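PDB 3I7M: Xaa-Pro dipeptidase from Lactobacillus brevis, which probably acts, as the full-length enzyme, as a manganese-dependent metallopeptidase of family M24B, here represented by its N-terminal creatinase/prolidase domain alone. Local coordinates for residues 41-45 against 56-62; 16-20 against 97-102; 49-55 against 91-97. All coordinates share one frame; numbering follows the deposited sequence.

Contact 1 (41-45 against 56-62); sequences ERVLA and IFAPALE
The carbonyl oxygen of F57 takes the amide of A45 in its own carbonyl plane, A45 N to F57 O 2.8 Å. The same oxygen also receives the CA-H of L44, with L44 CA 3.3 Å away. The return bond, from F57 N to A45 O, is equally short and nearly straight (169° at the hydrogen), which makes A45 and F57 a hydrogen-bonded antiparallel pair. One step further, toward V43 and P59, the chains stay close but the next bond is missing: V43 O, buried with no hydrogen-bond partner in the model, meets the CA-H of A58 and the ring carbon CD of P59, the latter at 3.4 Å. A proline has no amide hydrogen to offer, so regular pairing cannot continue there. L44 turns its CG anti to the backbone N (chi1 170°), which lays CD1 against the methyl of A58 (L44 CD1 to A58 CB 3.7 Å), with I56 CG2 a little farther off. I66 of helix 63-67 touches L44, I56 and A58. F57 and V43 instead meet P84 of helix 84-94. The aliphatic start of R42 crosses the ring of P59, R42 CB to P59 CG 3.8 Å, while its guanidinium reaches beyond to a salt bridge with D80. The pairing of 45-48 with 55-59 is that of a beta hairpin, part of the mixed sheet, covered by helices on both faces, of the creatinase/prolidase N-terminal domain.

Contact 2 (16-20 against 97-102); sequences HHASM and VNPEHV
S19 sets its OG anti to its own carbonyl carbon (chi1 -61°), and this rotation presents the hydroxyl to the amide of E100; M20, with chi1 63° and an extended chain beyond CG, carries its methyl CE to V102. The two segments lead into strands 20-23 and 101-104, parallel neighbours in the mixed sheet of the creatinase/prolidase N-terminal domain. Helix 5-15 ends just before the contact in a Schellman motif whose C-prime residue is H17, and from that turn the chain runs alongside 97-102. S19 joins the segments at both its backbone and its side chain. Its amide donates to H101 O in the carbonyl plane, S19 N to H101 O 2.7 Å, while its OG accepts the amide of E100 almost in line (173° at the hydrogen), E100 N to S19 OG 2.9 Å. S19 CB is lodged against P99, 3.6 Å from P99 CA, and also meets V97 CG1. On the buried side, the selenomethionine CE of M20 sits 3.9 Å from both V102 CG1 and V102 CG2 and also touches P99 CG. V92 of helix 84-94 touches M20, V97 and P99, adding to this apolar group. The ring of H101 is tied elsewhere, its ND1 hydrogen-bonded to D127 on strand 125-129. A water bridges the backbones nearby: it donates to H17 O at 2.6 Å and accepts from H101 N at 3.1 Å.

Contact 3 (49-55 against 91-97); sequences FPDQDPF and QVKQRHV
R95 lays one face of its guanidinium over F55, whose CD2 stands above the centre of the group, 3.6 Å from R95 CZ. The two planes are inclined by 37°, so the overlap is tilted. Farther back along the same extended side chain, R95 CD meets the ring of F49 at CE2, 3.6 Å away. R95 NH1 turns back to the last turn of helix 84-94 and donates to both Q91 O and Q91 OE1, the latter at 2.9 Å, both acceptors lying near the guanidinium plane. R95 NE and NH2 each donate to a water; one water lies in hydrogen-bonding reach of both D53 O and Q52 OE1, the other of P54 O. Helix 84-94 here packs against the loop that joins hairpin strands 45-48 and 55-59, and it ends in a Schellman motif with H96 as C-prime residue, closed by V97 N to V92 O and H96 N to K93 O. With R95 replaced by alanine, the F55 ring is likely to lose the guanidinium packed against it, and Q91 OE1 and the two waters their donor. Q52, its chain extended beyond CG, reaches the helix end: Q52 NE2 donates to R95 O at 3.1 Å, nearly straight at 175° and with the acceptor in the amide plane. V97 CG2 lies 3.8 Å from F49 CE1 and also touches Q52 NE2. At the edges of both phenylalanine rings, F49 CZ and F55 CZ are each 4.2 Å from V92 CG2.

Overall arrangement
Contacts 2 and 3 are close companions, their centres about 10 Å apart. They share V97, the residue following the turn that ends helix 84-94, and touch directly where S19 O meets P50 CD at 3.3 Å and M20 SE meets V92 CG2 at 3.8 Å. Contact 1 lies about 18 Å, centre to centre, from contact 3 and about 22 Å from contact 2, on the other side of the chain's centre from contact 2. Segment 49-55 nevertheless runs straight into 56-62, so one hairpin serves contacts 1 and 3, while contacts 1 and 2 both reach the same mixed sheet. The manganese site expected of the family would lie in the M24 catalytic domain, absent here.

Contact 1 (41-45 against 56-62)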
loop_
_atom_site.group_PDB
_atom_site.type_symbol
_atom_site.label_atom_id
_atom_site.label_comp_id
_atom_site.label_asym_id
_atom_site.label_seq_id
_atom_site.Cartn_x
_atom_site.Cartn_y
_atom_site.Cartn_z
ATOM N N GLU A 41 -1.598 -6.450 14.312
ATOM C CA GLU A 41 -0.162 -6.665 14.300
ATOM C C GLU A 41 0.279 -7.092 12.903
ATOM O O GLU A 41 1.365 -6.750 12.478
ATOM C CB GLU A 41 0.266 -7.651 15.371
ATOM C CG GLU A 41 -0.302 -7.331 16.779
ATOM C CD GLU A 41 0.718 -7.452 17.902
ATOM O OE1 GLU A 41 1.807 -8.037 17.686
ATOM O OE2 GLU A 41 0.425 -6.960 19.011
ATOM N N ARG A 42 -0.585 -7.762 12.142
ATOM C CA ARG A 42 -0.210 -8.194 10.808
ATOM C C ARG A 42 -0.218 -7.040 9.786
ATOM O O ARG A 42 -0.448 -5.872 10.131
ATOM C CB ARG A 42 -1.033 -9.389 10.355
ATOM C CG ARG A 42 -0.584 -10.758 11.031
ATOM C CD ARG A 42 -1.592 -11.841 10.682
ATOM N NE ARG A 42 -1.521 -13.089 11.413
ATOM C CZ ARG A 42 -1.816 -13.176 12.689
ATOM N NH1 ARG A 42 -1.826 -14.349 13.290
ATOM N NH2 ARG A 42 -2.153 -12.097 13.362
ATOM N N VAL A 43 0.077 -7.360 8.545
ATOM C CA VAL A 43 0.348 -6.342 7.540
ATOM C C VAL A 43 -0.783 -6.342 6.517
ATOM O O VAL A 43 -1.071 -7.354 5.833
ATOM C CB VAL A 43 1.714 -6.560 6.854
ATOM C CG1 VAL A 43 1.943 -5.500 5.737
ATOM C CG2 VAL A 43 2.813 -6.579 7.836
ATOM N N LEU A 44 -1.493 -5.225 6.411
ATOM C CA LEU A 44 -2.529 -4.964 5.410
ATOM C C LEU A 44 -2.151 -3.673 4.696
ATOM O O LEU A 44 -1.894 -2.659 5.385
ATOM C CB LEU A 44 -3.865 -4.801 6.069
ATOM C CG LEU A 44 -5.024 -4.297 5.212
ATOM C CD1 LEU A 44 -5.466 -5.352 4.168
ATOM C CD2 LEU A 44 -6.212 -3.857 6.058
ATOM N N ALA A 45 -2.047 -3.724 3.383
ATOM C CA ALA A 45 -1.626 -2.528 2.638
ATOM C C ALA A 45 -2.316 -2.462 1.322
ATOM O O ALA A 45 -2.729 -3.482 0.751
ATOM C CB ALA A 45 -0.082 -2.616 2.407
ATOM N N ILE A 56 -3.720 -4.975 -3.375
ATOM C CA ILE A 56 -3.833 -5.069 -1.929
ATOM C C ILE A 56 -2.982 -6.245 -1.455
ATOM O O ILE A 56 -2.918 -7.304 -2.115
ATOM C CB ILE A 56 -5.277 -5.221 -1.469
ATOM C CG1 ILE A 56 -5.968 -3.919 -1.724
ATOM C CG2 ILE A 56 -5.400 -5.623 -0.004
ATOM C CD1 ILE A 56 -7.474 -3.983 -1.444
ATOM N N PHE A 57 -2.337 -6.089 -0.298
ATOM C CA PHE A 57 -1.555 -7.140 0.349
ATOM C C PHE A 57 -2.127 -7.336 1.738
ATOM O O PHE A 57 -2.396 -6.362 2.458
ATOM C CB PHE A 57 -0.089 -6.735 0.444
ATOM C CG PHE A 57 0.778 -7.803 0.927
ATOM C CD1 PHE A 57 1.360 -8.713 0.040
ATOM C CD2 PHE A 57 1.065 -7.955 2.285
ATOM C CE1 PHE A 57 2.170 -9.763 0.517
ATOM C CE2 PHE A 57 1.885 -9.021 2.698
ATOM C CZ PHE A 57 2.397 -9.876 1.785
ATOM N N ALA A 58 -2.445 -8.582 2.131
ATOM C CA ALA A 58 -3.168 -8.846 3.326
ATOM C C ALA A 58 -2.837 -10.174 3.910
ATOM O O ALA A 58 -2.356 -11.041 3.197
ATOM C CB ALA A 58 -4.676 -8.798 3.068
ATOM N N PRO A 59 -3.175 -10.420 5.184
ATOM C CA PRO A 59 -3.107 -11.790 5.708
ATOM C C PRO A 59 -4.004 -12.700 4.894
ATOM O O PRO A 59 -5.075 -12.311 4.464
ATOM C CB PRO A 59 -3.537 -11.642 7.148
ATOM C CG PRO A 59 -3.380 -10.083 7.466
ATOM C CD PRO A 59 -3.671 -9.444 6.189
ATOM N N ALA A 60 -3.543 -13.934 4.675
ATOM C CA ALA A 60 -4.244 -14.895 3.839
ATOM C C ALA A 60 -5.725 -15.060 4.189
ATOM O O ALA A 60 -6.551 -15.141 3.275
ATOM C CB ALA A 60 -3.534 -16.226 3.899
ATOM N N LEU A 61 -6.050 -15.031 5.458
ATOM C CA LEU A 61 -7.437 -15.238 5.836
ATOM C C LEU A 61 -8.327 -14.046 5.590
ATOM O O LEU A 61 -9.546 -14.185 5.667
ATOM C CB LEU A 61 -7.530 -15.749 7.275
ATOM C CG LEU A 61 -6.956 -17.104 7.471
ATOM C CD1 LEU A 61 -6.886 -17.496 8.996
ATOM C CD2 LEU A 61 -7.863 -18.131 6.716
ATOM N N GLU A 62 -7.752 -12.863 5.373
ATOM C CA GLU A 62 -8.558 -11.706 5.079
ATOM C C GLU A 62 -8.831 -11.594 3.572
ATOM O O GLU A 62 -9.659 -10.808 3.163
ATOM C CB GLU A 62 -7.863 -10.417 5.587
ATOM C CG GLU A 62 -7.781 -10.329 7.101
ATOM C CD GLU A 62 -6.975 -9.121 7.601
ATOM O OE1 GLU A 62 -6.993 -8.044 6.962
ATOM O OE2 GLU A 62 -6.344 -9.239 8.670
#

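Contact 2 (16-20 against 97-102)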
loop_
_atom_site.group_PDB
_atom_site.type_symbol
_atom_site.label_atom_id
_atom_site.label_comp_id
_atom_site.label_asym_id
_atom_site.label_seq_id
_atom_site.Cartn_x
_atom_site.Cartn_y
_atom_site.Cartn_z
ATOM N N HIS A 16 3.412 13.955 -7.850
ATOM C CA HIS A 16 4.474 14.059 -6.874
ATOM C C HIS A 16 5.718 13.275 -7.243
ATOM O O HIS A 16 6.642 13.164 -6.443
ATOM C CB HIS A 16 3.908 13.600 -5.527
ATOM C CG HIS A 16 3.015 14.618 -4.899
ATOM N ND1 HIS A 16 1.741 14.835 -5.322
ATOM C CD2 HIS A 16 3.249 15.547 -3.936
ATOM C CE1 HIS A 16 1.200 15.832 -4.651
ATOM N NE2 HIS A 16 2.087 16.258 -3.771
ATOM N N HIS A 17 5.749 12.724 -8.443
ATOM C CA HIS A 17 6.932 12.070 -8.963
ATOM C C HIS A 17 7.299 10.878 -8.052
ATOM O O HIS A 17 8.488 10.567 -7.848
ATOM C CB HIS A 17 8.052 13.136 -9.115
ATOM C CG HIS A 17 7.554 14.477 -9.627
ATOM N ND1 HIS A 17 7.607 15.638 -8.878
ATOM C CD2 HIS A 17 6.936 14.811 -10.781
ATOM C CE1 HIS A 17 7.069 16.633 -9.561
ATOM N NE2 HIS A 17 6.680 16.165 -10.734
ATOM N N ALA A 18 6.283 10.244 -7.493
ATOM C CA ALA A 18 6.460 9.080 -6.632
ATOM C C ALA A 18 6.436 7.809 -7.468
ATOM O O ALA A 18 5.576 7.631 -8.360
ATOM C CB ALA A 18 5.347 9.004 -5.606
ATOM N N SER A 19 7.312 6.873 -7.146
ATOM C CA SER A 19 7.267 5.586 -7.738
ATOM C C SER A 19 6.053 4.761 -7.347
ATOM O O SER A 19 5.606 3.862 -8.097
ATOM C CB SER A 19 8.499 4.762 -7.376
ATOM O OG SER A 19 9.712 5.383 -7.847
HETATM N N MSE A 20 5.600 5.005 -6.129
HETATM C CA MSE A 20 4.425 4.290 -5.617
HETATM C C MSE A 20 3.989 4.999 -4.364
HETATM O O MSE A 20 4.733 5.756 -3.743
HETATM C CB MSE A 20 4.647 2.842 -5.344
HETATM C CG MSE A 20 5.677 2.643 -4.277
HETATM SE SE MSE A 20 6.161 0.786 -4.091
HETATM C CE MSE A 20 7.073 0.873 -2.515
ATOM N N VAL A 97 9.075 -2.049 -10.933
ATOM C CA VAL A 97 9.308 -0.836 -10.204
ATOM C C VAL A 97 10.458 -1.017 -9.248
ATOM O O VAL A 97 10.479 -1.955 -8.425
ATOM C CB VAL A 97 8.037 -0.382 -9.440
ATOM C CG1 VAL A 97 8.402 0.774 -8.472
ATOM C CG2 VAL A 97 6.895 -0.050 -10.397
ATOM N N ASN A 98 11.458 -0.147 -9.374
ATOM C CA ASN A 98 12.552 -0.053 -8.415
ATOM C C ASN A 98 12.318 1.277 -7.763
ATOM O O ASN A 98 12.709 2.318 -8.323
ATOM C CB ASN A 98 13.919 -0.095 -9.106
ATOM C CG ASN A 98 15.094 0.114 -8.142
ATOM O OD1 ASN A 98 14.968 0.010 -6.924
ATOM N ND2 ASN A 98 16.274 0.373 -8.720
ATOM N N PRO A 99 11.644 1.282 -6.594
ATOM C CA PRO A 99 11.130 2.576 -6.125
ATOM C C PRO A 99 12.156 3.580 -5.678
ATOM O O PRO A 99 13.127 3.268 -4.937
ATOM C CB PRO A 99 10.221 2.212 -4.950
ATOM C CG PRO A 99 10.630 0.905 -4.516
ATOM C CD PRO A 99 11.205 0.172 -5.730
ATOM N N GLU A 100 11.938 4.806 -6.099
ATOM C CA GLU A 100 12.740 5.920 -5.622
ATOM C C GLU A 100 11.893 6.655 -4.604
ATOM O O GLU A 100 11.810 6.173 -3.465
ATOM C CB GLU A 100 13.220 6.788 -6.787
ATOM C CG GLU A 100 14.239 6.012 -7.645
ATOM C CD GLU A 100 14.886 6.829 -8.743
ATOM O OE1 GLU A 100 14.867 8.069 -8.689
ATOM O OE2 GLU A 100 15.420 6.183 -9.665
ATOM N N HIS A 101 11.184 7.716 -4.948
ATOM C CA HIS A 101 10.331 8.371 -3.979
ATOM C C HIS A 101 9.107 7.532 -3.716
ATOM O O HIS A 101 8.462 7.048 -4.659
ATOM C CB HIS A 101 9.962 9.780 -4.391
ATOM C CG HIS A 101 11.135 10.659 -4.544
ATOM N ND1 HIS A 101 11.656 11.394 -3.506
ATOM C CD2 HIS A 101 11.992 10.794 -5.579
ATOM C CE1 HIS A 101 12.714 12.062 -3.950
ATOM N NE2 HIS A 101 12.956 11.689 -5.192
ATOM N N VAL A 102 8.828 7.259 -2.438
ATOM C CA VAL A 102 7.671 6.490 -1.978
ATOM C C VAL A 102 6.834 7.337 -1.043
ATOM O O VAL A 102 7.375 7.968 -0.131
ATOM C CB VAL A 102 8.084 5.160 -1.279
ATOM C CG1 VAL A 102 6.844 4.417 -0.868
ATOM C CG2 VAL A 102 8.948 4.314 -2.204
HETATM O O HOH W 1 10.309 8.676 -7.736
#

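Contact 3 (49-55 against 91-97)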
loop_
_atom_site.group_PDB
_atom_site.type_symbol
_atom_site.label_atom_id
_atom_site.label_comp_id
_atom_site.label_asym_id
_atom_site.label_seq_id
_atom_site.Cartn_x
_atom_site.Cartn_y
_atom_site.Cartn_z
ATOM N N PHE A 49 0.235 2.835 -7.896
ATOM C CA PHE A 49 1.296 3.262 -8.785
ATOM C C PHE A 49 0.803 4.392 -9.633
ATOM O O PHE A 49 -0.400 4.549 -9.846
ATOM C CB PHE A 49 1.721 2.085 -9.694
ATOM C CG PHE A 49 2.269 0.917 -8.933
ATOM C CD1 PHE A 49 3.577 0.921 -8.490
ATOM C CD2 PHE A 49 1.470 -0.168 -8.619
ATOM C CE1 PHE A 49 4.124 -0.134 -7.761
ATOM C CE2 PHE A 49 1.983 -1.258 -7.895
ATOM C CZ PHE A 49 3.318 -1.233 -7.439
ATOM N N PRO A 50 1.749 5.132 -10.186
ATOM C CA PRO A 50 1.325 6.288 -10.986
ATOM C C PRO A 50 0.785 5.922 -12.349
ATOM O O PRO A 50 0.025 6.727 -12.960
ATOM C CB PRO A 50 2.599 7.073 -11.163
ATOM C CG PRO A 50 3.735 6.150 -10.946
ATOM C CD PRO A 50 3.176 5.131 -9.902
ATOM N N ASP A 51 1.155 4.747 -12.832
ATOM C CA ASP A 51 0.918 4.407 -14.230
ATOM C C ASP A 51 0.546 2.948 -14.481
ATOM O O ASP A 51 0.624 2.443 -15.622
ATOM C CB ASP A 51 2.175 4.806 -15.009
ATOM C CG ASP A 51 3.387 4.009 -14.586
ATOM O OD1 ASP A 51 3.307 3.273 -13.547
ATOM O OD2 ASP A 51 4.441 4.188 -15.265
ATOM N N GLN A 52 0.049 2.270 -13.447
ATOM C CA GLN A 52 -0.353 0.871 -13.585
ATOM C C GLN A 52 -1.248 0.506 -12.426
ATOM O O GLN A 52 -1.425 1.333 -11.535
ATOM C CB GLN A 52 0.873 -0.037 -13.701
ATOM C CG GLN A 52 1.764 -0.075 -12.459
ATOM C CD GLN A 52 2.853 -1.127 -12.542
ATOM O OE1 GLN A 52 2.575 -2.355 -12.609
ATOM N NE2 GLN A 52 4.064 -0.689 -12.564
ATOM N N ASP A 53 -1.841 -0.673 -12.474
ATOM C CA ASP A 53 -2.856 -1.076 -11.551
ATOM C C ASP A 53 -2.298 -1.272 -10.124
ATOM O O ASP A 53 -1.130 -1.682 -9.935
ATOM C CB ASP A 53 -3.493 -2.398 -11.987
ATOM C CG ASP A 53 -4.374 -2.265 -13.241
ATOM O OD1 ASP A 53 -4.682 -1.121 -13.699
ATOM O OD2 ASP A 53 -4.793 -3.363 -13.638
ATOM N N PRO A 54 -3.175 -0.989 -9.154
ATOM C CA PRO A 54 -2.794 -1.180 -7.747
ATOM C C PRO A 54 -2.937 -2.634 -7.321
ATOM O O PRO A 54 -3.433 -3.465 -8.080
ATOM C CB PRO A 54 -3.797 -0.352 -7.002
ATOM C CG PRO A 54 -5.094 -0.518 -7.843
ATOM C CD PRO A 54 -4.568 -0.537 -9.284
ATOM N N PHE A 55 -2.559 -2.925 -6.086
ATOM C CA PHE A 55 -2.848 -4.217 -5.492
ATOM C C PHE A 55 -3.047 -4.029 -3.996
ATOM O O PHE A 55 -2.608 -3.037 -3.387
ATOM C CB PHE A 55 -1.782 -5.260 -5.767
ATOM C CG PHE A 55 -0.449 -5.025 -5.147
ATOM C CD1 PHE A 55 -0.126 -5.501 -3.880
ATOM C CD2 PHE A 55 0.532 -4.372 -5.865
ATOM C CE1 PHE A 55 1.120 -5.281 -3.326
ATOM C CE2 PHE A 55 1.799 -4.172 -5.371
ATOM C CZ PHE A 55 2.116 -4.650 -4.075
ATOM N N GLN A 91 6.216 -8.243 -5.108
ATOM C CA GLN A 91 5.096 -7.775 -5.936
ATOM C C GLN A 91 5.480 -6.496 -6.690
ATOM O O GLN A 91 5.053 -6.278 -7.826
ATOM C CB GLN A 91 3.819 -7.599 -5.113
ATOM C CG GLN A 91 3.295 -8.883 -4.589
ATOM C CD GLN A 91 2.788 -9.806 -5.650
ATOM O OE1 GLN A 91 2.219 -9.361 -6.614
ATOM N NE2 GLN A 91 2.934 -11.073 -5.422
ATOM N N VAL A 92 6.162 -5.577 -6.011
ATOM C CA VAL A 92 6.599 -4.325 -6.624
ATOM C C VAL A 92 7.660 -4.593 -7.702
ATOM O O VAL A 92 7.563 -4.068 -8.826
ATOM C CB VAL A 92 7.079 -3.354 -5.533
ATOM C CG1 VAL A 92 7.765 -2.083 -6.119
ATOM C CG2 VAL A 92 5.938 -2.928 -4.586
ATOM N N LYS A 93 8.630 -5.430 -7.367
ATOM C CA LYS A 93 9.668 -5.820 -8.320
ATOM C C LYS A 93 9.102 -6.560 -9.552
ATOM O O LYS A 93 9.554 -6.278 -10.700
ATOM C CB LYS A 93 10.799 -6.562 -7.563
ATOM C CG LYS A 93 11.567 -5.623 -6.557
ATOM C CD LYS A 93 12.434 -6.393 -5.563
ATOM C CE LYS A 93 13.102 -5.497 -4.530
ATOM N NZ LYS A 93 13.981 -6.286 -3.591
ATOM N N GLN A 94 8.060 -7.373 -9.383
ATOM C CA GLN A 94 7.373 -8.052 -10.516
ATOM C C GLN A 94 6.714 -7.073 -11.460
ATOM O O GLN A 94 6.529 -7.375 -12.666
ATOM C CB GLN A 94 6.278 -8.963 -9.998
ATOM C CG GLN A 94 6.760 -10.189 -9.342
ATOM C CD GLN A 94 5.623 -11.010 -8.724
ATOM O OE1 GLN A 94 4.438 -10.894 -9.114
ATOM N NE2 GLN A 94 5.981 -11.849 -7.777
ATOM N N ARG A 95 6.370 -5.882 -10.931
ATOM C CA ARG A 95 5.678 -4.853 -11.670
ATOM C C ARG A 95 6.688 -3.860 -12.257
ATOM O O ARG A 95 6.316 -2.798 -12.751
ATOM C CB ARG A 95 4.658 -4.149 -10.752
ATOM C CG ARG A 95 3.471 -5.020 -10.551
ATOM C CD ARG A 95 2.567 -4.457 -9.453
ATOM N NE ARG A 95 1.301 -5.131 -9.356
ATOM C CZ ARG A 95 1.118 -6.312 -8.780
ATOM N NH1 ARG A 95 2.131 -6.974 -8.204
ATOM N NH2 ARG A 95 -0.114 -6.816 -8.699
ATOM N N HIS A 96 7.952 -4.253 -12.232
ATOM C CA HIS A 96 9.048 -3.500 -12.858
ATOM C C HIS A 96 9.293 -2.152 -12.250
ATOM O O HIS A 96 9.717 -1.208 -12.942
ATOM C CB HIS A 96 8.832 -3.420 -14.375
ATOM C CG HIS A 96 8.503 -4.745 -14.995
ATOM N ND1 HIS A 96 9.400 -5.794 -15.018
ATOM C CD2 HIS A 96 7.354 -5.222 -15.533
ATOM C CE1 HIS A 96 8.831 -6.846 -15.579
ATOM N NE2 HIS A 96 7.589 -6.527 -15.898
ATOM N N VAL A 97 9.075 -2.049 -10.933
ATOM C CA VAL A 97 9.308 -0.836 -10.204
ATOM C C VAL A 97 10.458 -1.017 -9.248
ATOM O O VAL A 97 10.479 -1.955 -8.425
ATOM C CB VAL A 97 8.037 -0.382 -9.440
ATOM C CG1 VAL A 97 8.402 0.774 -8.472
ATOM C CG2 VAL A 97 6.895 -0.050 -10.397
HETATM O O HOH W 2 0.312 -3.276 -11.484
HETATM O O HOH W 3 -1.976 -4.987 -9.875
#